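Local coordinates for benzoylformate decarboxylase (Mycobacterium smegmatis, PDB 4Q9D), which belongs to the thiamine pyrophosphate-dependent enzymes, built from two cofactor-binding-type domains and a central domain, and here holds magnesium, at residues A430-D434 against V457-E463; C498-V503 against P522-P528. All blocks are in the same frame, centred on the assembly; numbering follows the deposited sequence.

Contact 1 (A430-D434 against V457-E463); sequences ATIGD and VVLRNGE. With MG (magnesium ion), chain F.
The carboxylate of D434 reaches over the turn that follows the partner strand and meets R460, N461 and G462 there. D434 OD1 binds the magnesium ion at 2.3 Å. D434 OD2 takes two donors: on its syn lone pair the backbone N of G462 at 2.9 Å, and on its anti side NH1 of R460 in a salt bridge of 2.8 Å. The arginine comes from 30° out of the carboxylate plane, and the carboxylate lies at the edge of the guanidinium. The R460 chain bends at chi2 (84°), which folds its end back to D434. NH2 of R460 binds L484 O, giving the guanidinium a second hold.

N461 OD1 and the backbone O of E463 also bind the metal, at 2.2 Å each. A water is a further ligand, and one more comes from elsewhere in the structure. The N461 amide plane is turned 64° from the carboxylate. G433 and D434 open the GDG...N motif of thiamine pyrophosphate enzymes, which N461 closes; in relatives the metal holds the cofactor's diphosphate.

Behind the site the strands run parallel. V457 N bonds to A430 O at 2.7 Å, I432 N to V457 O, and L459 N to I432 O.

The positive charges of R460 and the magnesium ion probably stabilise the anionic form of D434, and the bonds to OD2 fix the rotation of the carboxylate.

Contact 2 (C498-V503 against P522-P528); sequences CRTATV and PTVLVVP
Backbone hydrogen bonds carry most of this pairing, in which R499 to T502 run parallel to T523 to V526. V524 N donates to R499 O, and V526 N to A501 O at 2.9 Å. In return A501 N donates to V524 O and V503 N to V526 O. The bond from R499 N to P522 O is weak, and a water bridges the same two atoms. CA-H...O contacts lie between these bonds, such as T500 CA to V524 O.

Two side chains add polar bonds. T500 OG1 donates to V524 O at 2.8 Å, so this carbonyl accepts from a hydroxyl and from A501 N. The hydroxyl stands anti to its own backbone N (chi1 -168°), which turns it to the partner strand. It also bonds to S490 OG, as does T502 OG1. R499 bends at chi3 (75°) and brings NH1 to T523 OG1 at 2.9 Å. The oxygen lies at the guanidinium edge, in its plane.

Apolar contacts fill both ends. C498 SG touches P522 CG at 3.7 Å, and C498 CB meets V524 CG2. At the other end V503 CG2 presses on V527 CG2 at 3.5 Å, a tight fit, and also nears P528 CD. Between them A501 CB packs on L525 CD2, at 4.1 Å.

Helix 506-518 covers the face with R499, A501, T523 and L525. Helix 489-495 covers the face with T500, V524 and V526. The contact joins the two strands of a beta-alpha-beta crossover. Its chemistry is that of a sheet margin: backbone bonds set the register, while R499 and T500 tie the outermost strand to its neighbour through side-chain bonds.

In the fold
Both contacts belong to one six-stranded parallel sheet in the C-terminal family region, with centres about 11 Å apart. Four of its strands lie in the order 428-433, 454-460, 523-528, 499-502, the last at the margin. Contact 1 therefore pairs inner strands and contact 2 reaches the edge. Strands 454-460 and 523-528 are neighbours and join the contacts: V458 N and O probably bond to L525 O and V527 N, and R460 packs on V526. Helix 489-495 touches both contacts. Both segments of contact 1 come earlier in the chain than those of contact 2. The last strand, 523-528, inserts between 454-460 and 499-502, so the metal-binding strand ends and the outer crossover belong to the same hydrogen-bonded sheet.

Contact 1 (A430-D434 against V457-E463)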
loop_
_atom_site.group_PDB
_atom_site.type_symbol
_atom_site.label_atom_id
_atom_site.label_comp_id
_atom_site.label_asym_id
_atom_site.label_seq_id
_atom_site.Cartn_x
_atom_site.Cartn_y
_atom_site.Cartn_z
ATOM N N ALA B 430 -17.878 -23.576 -24.922
ATOM C CA ALA B 430 -17.861 -23.053 -23.574
ATOM C C ALA B 430 -19.115 -23.530 -22.886
ATOM O O ALA B 430 -20.221 -23.239 -23.337
ATOM C CB ALA B 430 -17.799 -21.480 -23.598
ATOM N N THR B 431 -18.955 -24.269 -21.798
ATOM C CA THR B 431 -20.117 -24.704 -21.043
ATOM C C THR B 431 -20.207 -23.854 -19.781
ATOM O O THR B 431 -19.338 -23.929 -18.902
ATOM C CB THR B 431 -20.066 -26.224 -20.719
ATOM O OG1 THR B 431 -18.940 -26.487 -19.877
ATOM C CG2 THR B 431 -19.932 -27.046 -22.029
ATOM N N ILE B 432 -21.258 -23.046 -19.696
ATOM C CA ILE B 432 -21.355 -21.997 -18.678
ATOM C C ILE B 432 -22.671 -22.114 -17.907
ATOM O O ILE B 432 -23.740 -22.241 -18.522
ATOM C CB ILE B 432 -21.317 -20.580 -19.355
ATOM C CG1 ILE B 432 -20.199 -20.494 -20.396
ATOM C CG2 ILE B 432 -21.092 -19.455 -18.306
ATOM C CD1 ILE B 432 -18.783 -20.505 -19.767
ATOM N N GLY B 433 -22.625 -22.062 -16.578
ATOM C CA GLY B 433 -23.865 -22.032 -15.799
ATOM C C GLY B 433 -24.649 -20.737 -16.087
ATOM O O GLY B 433 -24.069 -19.744 -16.543
ATOM N N ASP B 434 -25.956 -20.716 -15.813
ATOM C CA ASP B 434 -26.763 -19.537 -16.140
ATOM C C ASP B 434 -26.404 -18.332 -15.271
ATOM O O ASP B 434 -26.473 -17.203 -15.737
ATOM C CB ASP B 434 -28.301 -19.823 -16.143
ATOM C CG ASP B 434 -28.796 -20.547 -14.881
ATOM O OD1 ASP B 434 -27.995 -21.038 -14.078
ATOM O OD2 ASP B 434 -30.013 -20.649 -14.692
ATOM N N VAL B 457 -22.669 -23.001 -24.504
ATOM C CA VAL B 457 -23.719 -23.892 -24.057
ATOM C C VAL B 457 -24.052 -23.526 -22.626
ATOM O O VAL B 457 -23.264 -23.754 -21.707
ATOM C CB VAL B 457 -23.276 -25.352 -24.106
ATOM C CG1 VAL B 457 -24.386 -26.265 -23.527
ATOM C CG2 VAL B 457 -22.905 -25.738 -25.503
ATOM N N VAL B 458 -25.220 -22.936 -22.442
ATOM C CA VAL B 458 -25.595 -22.390 -21.145
ATOM C C VAL B 458 -26.569 -23.312 -20.419
ATOM O O VAL B 458 -27.659 -23.590 -20.902
ATOM C CB VAL B 458 -26.222 -20.976 -21.314
ATOM C CG1 VAL B 458 -26.732 -20.455 -19.985
ATOM C CG2 VAL B 458 -25.193 -20.003 -21.928
ATOM N N LEU B 459 -26.169 -23.771 -19.244
ATOM C CA LEU B 459 -26.993 -24.687 -18.466
ATOM C C LEU B 459 -27.923 -23.925 -17.535
ATOM O O LEU B 459 -27.521 -23.429 -16.473
ATOM C CB LEU B 459 -26.102 -25.675 -17.694
ATOM C CG LEU B 459 -25.312 -26.701 -18.526
ATOM C CD1 LEU B 459 -24.170 -26.086 -19.264
ATOM C CD2 LEU B 459 -24.777 -27.793 -17.595
ATOM N N ARG B 460 -29.176 -23.829 -17.959
ATOM C CA ARG B 460 -30.170 -23.024 -17.285
ATOM C C ARG B 460 -30.989 -23.873 -16.285
ATOM O O ARG B 460 -31.959 -24.531 -16.658
ATOM C CB ARG B 460 -31.081 -22.356 -18.337
ATOM C CG ARG B 460 -32.350 -21.618 -17.765
ATOM C CD ARG B 460 -32.012 -20.213 -17.307
ATOM N NE ARG B 460 -33.182 -19.472 -16.835
ATOM C CZ ARG B 460 -33.245 -18.855 -15.667
ATOM N NH1 ARG B 460 -32.185 -18.881 -14.852
ATOM N NH2 ARG B 460 -34.363 -18.217 -15.316
ATOM N N ASN B 461 -30.595 -23.847 -15.018
ATOM C CA ASN B 461 -31.364 -24.514 -13.977
ATOM C C ASN B 461 -32.017 -23.548 -12.985
ATOM O O ASN B 461 -32.596 -23.989 -11.993
ATOM C CB ASN B 461 -30.506 -25.559 -13.230
ATOM C CG ASN B 461 -29.273 -24.951 -12.582
ATOM O OD1 ASN B 461 -29.138 -23.731 -12.491
ATOM N ND2 ASN B 461 -28.372 -25.798 -12.118
ATOM N N GLY B 462 -31.922 -22.241 -13.235
ATOM C CA GLY B 462 -32.634 -21.258 -12.413
ATOM C C GLY B 462 -31.981 -20.931 -11.066
ATOM O O GLY B 462 -32.607 -20.322 -10.186
ATOM N N GLU B 463 -30.718 -21.316 -10.881
ATOM C CA GLU B 463 -30.057 -21.065 -9.586
ATOM C C GLU B 463 -28.544 -21.034 -9.656
ATOM O O GLU B 463 -27.938 -21.591 -10.574
ATOM C CB GLU B 463 -30.456 -22.141 -8.562
ATOM C CG GLU B 463 -30.215 -23.539 -9.063
ATOM C CD GLU B 463 -30.735 -24.613 -8.103
ATOM O OE1 GLU B 463 -31.794 -24.417 -7.458
ATOM O OE2 GLU B 463 -30.066 -25.658 -8.000
HETATM MG MG MG F . -27.244 -22.527 -12.482
HETATM O O HOH W 1 -26.431 -23.911 -14.286
#

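Contact 2 (C498-V503 against P522-P528)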
loop_
_atom_site.group_PDB
_atom_site.type_symbol
_atom_site.label_atom_id
_atom_site.label_comp_id
_atom_site.label_asym_id
_atom_site.label_seq_id
_atom_site.Cartn_x
_atom_site.Cartn_y
_atom_site.Cartn_z
ATOM N N CYS B 498 -25.904 -12.568 -31.291
ATOM C CA CYS B 498 -25.513 -13.967 -31.444
ATOM C C CYS B 498 -26.672 -14.784 -31.994
ATOM O O CYS B 498 -27.824 -14.483 -31.682
ATOM C CB CYS B 498 -25.120 -14.552 -30.089
ATOM S SG CYS B 498 -23.526 -13.927 -29.519
ATOM N N ARG B 499 -26.362 -15.811 -32.789
ATOM C CA ARG B 499 -27.339 -16.862 -33.094
ATOM C C ARG B 499 -27.734 -17.506 -31.775
ATOM O O ARG B 499 -26.938 -17.549 -30.828
ATOM C CB ARG B 499 -26.725 -17.962 -33.948
ATOM C CG ARG B 499 -26.346 -17.618 -35.371
ATOM C CD ARG B 499 -25.840 -18.918 -36.033
ATOM N NE ARG B 499 -26.983 -19.797 -36.328
ATOM C CZ ARG B 499 -27.275 -20.978 -35.759
ATOM N NH1 ARG B 499 -26.488 -21.569 -34.834
ATOM N NH2 ARG B 499 -28.382 -21.596 -36.157
ATOM N N THR B 500 -28.934 -18.057 -31.708
ATOM C CA THR B 500 -29.375 -18.631 -30.451
ATOM C C THR B 500 -30.518 -19.638 -30.628
ATOM O O THR B 500 -31.252 -19.571 -31.585
ATOM C CB THR B 500 -29.793 -17.509 -29.462
ATOM O OG1 THR B 500 -29.963 -18.072 -28.159
ATOM C CG2 THR B 500 -31.088 -16.880 -29.893
ATOM N N ALA B 501 -30.626 -20.589 -29.704
ATOM C CA ALA B 501 -31.822 -21.416 -29.590
ATOM C C ALA B 501 -31.997 -21.859 -28.144
ATOM O O ALA B 501 -31.039 -21.920 -27.362
ATOM C CB ALA B 501 -31.779 -22.629 -30.544
ATOM N N THR B 502 -33.243 -22.123 -27.777
ATOM C CA THR B 502 -33.547 -22.713 -26.486
ATOM C C THR B 502 -33.891 -24.173 -26.791
ATOM O O THR B 502 -34.848 -24.448 -27.506
ATOM C CB THR B 502 -34.730 -21.984 -25.825
ATOM O OG1 THR B 502 -34.364 -20.615 -25.585
ATOM C CG2 THR B 502 -35.163 -22.678 -24.502
ATOM N N VAL B 503 -33.094 -25.107 -26.287
ATOM C CA VAL B 503 -33.270 -26.494 -26.673
ATOM C C VAL B 503 -34.347 -27.183 -25.812
ATOM O O VAL B 503 -34.484 -26.901 -24.608
ATOM C CB VAL B 503 -31.926 -27.252 -26.688
ATOM C CG1 VAL B 503 -30.860 -26.417 -27.420
ATOM C CG2 VAL B 503 -31.476 -27.563 -25.314
ATOM N N PRO B 522 -20.825 -16.918 -33.512
ATOM C CA PRO B 522 -21.091 -17.631 -32.263
ATOM C C PRO B 522 -22.563 -17.962 -32.119
ATOM O O PRO B 522 -23.434 -17.269 -32.649
ATOM C CB PRO B 522 -20.714 -16.588 -31.196
ATOM C CG PRO B 522 -21.041 -15.282 -31.864
ATOM C CD PRO B 522 -20.624 -15.472 -33.309
ATOM N N THR B 523 -22.842 -18.999 -31.346
ATOM C CA THR B 523 -24.214 -19.349 -31.000
ATOM C C THR B 523 -24.289 -19.532 -29.493
ATOM O O THR B 523 -23.366 -20.075 -28.877
ATOM C CB THR B 523 -24.621 -20.702 -31.658
ATOM O OG1 THR B 523 -24.448 -20.617 -33.071
ATOM C CG2 THR B 523 -26.065 -21.069 -31.327
ATOM N N VAL B 524 -25.387 -19.067 -28.917
ATOM C CA VAL B 524 -25.723 -19.307 -27.530
ATOM C C VAL B 524 -26.881 -20.326 -27.466
ATOM O O VAL B 524 -28.002 -20.048 -27.890
ATOM C CB VAL B 524 -26.110 -17.999 -26.818
ATOM C CG1 VAL B 524 -26.527 -18.269 -25.358
ATOM C CG2 VAL B 524 -24.933 -16.962 -26.900
ATOM N N LEU B 525 -26.593 -21.518 -26.960
ATOM C CA LEU B 525 -27.617 -22.551 -26.825
ATOM C C LEU B 525 -28.002 -22.615 -25.357
ATOM O O LEU B 525 -27.168 -22.886 -24.492
ATOM C CB LEU B 525 -27.102 -23.912 -27.321
ATOM C CG LEU B 525 -26.718 -23.968 -28.806
ATOM C CD1 LEU B 525 -26.153 -25.350 -29.175
ATOM C CD2 LEU B 525 -27.871 -23.585 -29.722
ATOM N N VAL B 526 -29.258 -22.325 -25.076
ATOM C CA VAL B 526 -29.743 -22.336 -23.720
ATOM C C VAL B 526 -30.427 -23.689 -23.463
ATOM O O VAL B 526 -31.397 -24.033 -24.133
ATOM C CB VAL B 526 -30.689 -21.136 -23.475
ATOM C CG1 VAL B 526 -31.072 -21.076 -22.007
ATOM C CG2 VAL B 526 -29.986 -19.806 -23.902
ATOM N N VAL B 527 -29.897 -24.455 -22.506
ATOM C CA VAL B 527 -30.361 -25.800 -22.238
ATOM C C VAL B 527 -30.992 -25.887 -20.845
ATOM O O VAL B 527 -30.306 -25.806 -19.827
ATOM C CB VAL B 527 -29.217 -26.816 -22.343
ATOM C CG1 VAL B 527 -29.754 -28.243 -22.132
ATOM C CG2 VAL B 527 -28.495 -26.704 -23.708
ATOM N N PRO B 528 -32.320 -26.051 -20.785
ATOM C CA PRO B 528 -32.917 -26.135 -19.444
ATOM C C PRO B 528 -32.480 -27.417 -18.748
ATOM O O PRO B 528 -32.587 -28.497 -19.320
ATOM C CB PRO B 528 -34.432 -26.136 -19.721
ATOM C CG PRO B 528 -34.574 -25.601 -21.142
ATOM C CD PRO B 528 -33.320 -26.020 -21.866
HETATM O O HOH W 2 -23.852 -15.587 -34.801
#